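DotI (Legionella pneumophila, PDB 3WZ4) is an inner-membrane component of the Dot/Icm type IVB secretion system, represented here by its periplasmic domain, whose own biochemical function is unknown. Local coordinates at residues Y24-Y29 against A63-V68. Residues are numbered along the deposited sequence; the frame is centred on the assembly and turned at random.
Sequences YNFVNY and AKKLVV
The Phe26 ring lies between two aliphatic groups: Lys65 CB sits over its centre, 3.5 Å from the centroid and 7° off the normal, a CH-pi contact, while Val27 CG2 packs nearer the rim of the opposite face. Leu66 O lies in the ring plane at the edge. A chi1 of 66° puts Phe26 CG between its backbone N and carbonyl carbon, 3.4 Å from Lys65 CA. The two side chains cross obliquely, Lys65 CG and CD running past Phe26 CD2 and CE2. The Tyr24 ring offers one face to Val68 CG2, 3.9 Å from its centroid and displaced toward the rim; both side chains touch Val61 of helix 57-63. Residues 24-26 run antiparallel to 65-68 (173° apart), and Asn25 and Val67, CA atoms 4.2 Å apart, form a non-hydrogen-bonded pair. Phe26 N donates to Leu66 O at 3.1 Å, tying the weakly bonded strand 24-25 to the edge of strand 67-84 in this NTF2-clan domain. Asn25 OD1 closes an Asx turn by accepting from Val27 N in the carbonyl plane at 2.9 Å, and takes Asn28 N from above that plane at 3.0 Å. Lys65, with positive phi, is the C-prime residue of the Schellman motif ending helix 57-63.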
loop_
_atom_site.group_PDB
_atom_site.type_symbol
_atom_site.label_atom_id
_atom_site.label_comp_id
_atom_site.label_asym_id
_atom_site.label_seq_id
_atom_site.Cartn_x
_atom_site.Cartn_y
_atom_site.Cartn_z
ATOM N N TYR A 24 9.402 6.375 0.580
ATOM C CA TYR A 24 10.024 6.982 -0.591
ATOM C C TYR A 24 10.497 8.398 -0.268
ATOM O O TYR A 24 10.315 8.875 0.852
ATOM C CB TYR A 24 9.043 7.011 -1.763
ATOM C CG TYR A 24 7.873 7.950 -1.560
ATOM C CD1 TYR A 24 6.741 7.545 -0.865
ATOM C CD2 TYR A 24 7.900 9.243 -2.066
ATOM C CE1 TYR A 24 5.668 8.404 -0.677
ATOM C CE2 TYR A 24 6.833 10.110 -1.881
ATOM C CZ TYR A 24 5.722 9.686 -1.189
ATOM O OH TYR A 24 4.660 10.546 -1.006
ATOM N N ASN A 25 11.107 9.064 -1.243
ATOM C CA ASN A 25 11.610 10.421 -1.033
ATOM C C ASN A 25 11.728 11.226 -2.324
ATOM O O ASN A 25 11.492 10.702 -3.414
ATOM C CB ASN A 25 12.955 10.398 -0.301
ATOM C CG ASN A 25 14.013 9.613 -1.051
ATOM O OD1 ASN A 25 14.483 10.036 -2.106
ATOM N ND2 ASN A 25 14.399 8.464 -0.503
ATOM N N PHE A 26 12.105 12.497 -2.191
ATOM C CA PHE A 26 12.152 13.415 -3.330
ATOM C C PHE A 26 13.123 12.967 -4.423
ATOM O O PHE A 26 13.024 13.405 -5.567
ATOM C CB PHE A 26 12.457 14.856 -2.876
ATOM C CG PHE A 26 13.833 15.045 -2.293
ATOM C CD1 PHE A 26 14.110 14.662 -0.991
ATOM C CD2 PHE A 26 14.844 15.625 -3.043
ATOM C CE1 PHE A 26 15.373 14.841 -0.451
ATOM C CE2 PHE A 26 16.111 15.809 -2.506
ATOM C CZ PHE A 26 16.375 15.415 -1.209
ATOM N N VAL A 27 14.046 12.079 -4.074
ATOM C CA VAL A 27 15.023 11.598 -5.044
ATOM C C VAL A 27 14.587 10.307 -5.738
ATOM O O VAL A 27 14.597 10.226 -6.965
ATOM C CB VAL A 27 16.405 11.386 -4.398
ATOM C CG1 VAL A 27 17.414 10.918 -5.441
ATOM C CG2 VAL A 27 16.876 12.663 -3.730
ATOM N N ASN A 28 14.193 9.304 -4.957
ATOM C CA ASN A 28 13.946 7.968 -5.506
ATOM C C ASN A 28 12.494 7.639 -5.861
ATOM O O ASN A 28 12.190 6.506 -6.228
ATOM C CB ASN A 28 14.500 6.890 -4.563
ATOM C CG ASN A 28 13.664 6.718 -3.303
ATOM O OD1 ASN A 28 12.607 7.325 -3.153
ATOM N ND2 ASN A 28 14.133 5.867 -2.396
ATOM N N TYR A 29 11.603 8.620 -5.765
ATOM C CA TYR A 29 10.167 8.356 -5.895
ATOM C C TYR A 29 9.768 7.545 -7.133
ATOM O O TYR A 29 8.882 6.697 -7.058
ATOM C CB TYR A 29 9.356 9.654 -5.819
ATOM C CG TYR A 29 9.583 10.597 -6.974
ATOM C CD1 TYR A 29 10.583 11.561 -6.925
ATOM C CD2 TYR A 29 8.792 10.529 -8.115
ATOM C CE1 TYR A 29 10.791 12.428 -7.978
ATOM C CE2 TYR A 29 8.995 11.392 -9.174
ATOM C CZ TYR A 29 9.995 12.340 -9.097
ATOM O OH TYR A 29 10.197 13.200 -10.150
ATOM N N ALA A 63 8.687 19.244 -3.611
ATOM C CA ALA A 63 8.856 20.668 -3.332
ATOM C C ALA A 63 9.657 20.914 -2.056
ATOM O O ALA A 63 10.585 21.722 -2.043
ATOM C CB ALA A 63 7.501 21.357 -3.248
ATOM N N LYS A 64 9.292 20.218 -0.985
ATOM C CA LYS A 64 9.964 20.386 0.298
ATOM C C LYS A 64 11.106 19.386 0.469
ATOM O O LYS A 64 11.765 19.351 1.508
ATOM C CB LYS A 64 8.963 20.256 1.448
ATOM C CG LYS A 64 7.854 21.296 1.417
ATOM C CD LYS A 64 6.864 21.081 2.548
ATOM C CE LYS A 64 5.755 22.115 2.509
ATOM N NZ LYS A 64 4.777 21.924 3.612
ATOM N N LYS A 65 11.331 18.577 -0.561
ATOM C CA LYS A 65 12.420 17.607 -0.559
ATOM C C LYS A 65 12.445 16.779 0.723
ATOM O O LYS A 65 13.387 16.860 1.516
ATOM C CB LYS A 65 13.760 18.309 -0.787
ATOM C CG LYS A 65 13.797 19.103 -2.081
ATOM C CD LYS A 65 15.200 19.565 -2.425
ATOM C CE LYS A 65 15.238 20.161 -3.824
ATOM N NZ LYS A 65 16.621 20.503 -4.257
ATOM N N LEU A 66 11.403 15.977 0.908
ATOM C CA LEU A 66 11.240 15.194 2.127
ATOM C C LEU A 66 11.580 13.723 1.932
ATOM O O LEU A 66 11.707 13.237 0.808
ATOM C CB LEU A 66 9.799 15.297 2.624
ATOM C CG LEU A 66 9.209 16.702 2.728
ATOM C CD1 LEU A 66 7.709 16.616 2.924
ATOM C CD2 LEU A 66 9.869 17.492 3.850
ATOM N N VAL A 67 11.721 13.021 3.049
ATOM C CA VAL A 67 11.847 11.575 3.042
ATOM C C VAL A 67 10.633 11.009 3.758
ATOM O O VAL A 67 10.349 11.380 4.898
ATOM C CB VAL A 67 13.123 11.112 3.766
ATOM C CG1 VAL A 67 13.126 9.599 3.919
ATOM C CG2 VAL A 67 14.364 11.584 3.016
ATOM N N VAL A 68 9.904 10.126 3.088
ATOM C CA VAL A 68 8.711 9.536 3.678
ATOM C C VAL A 68 8.984 8.140 4.224
ATOM O O VAL A 68 9.609 7.313 3.561
ATOM C CB VAL A 68 7.558 9.466 2.663
ATOM C CG1 VAL A 68 6.265 9.085 3.364
ATOM C CG2 VAL A 68 7.406 10.801 1.955
#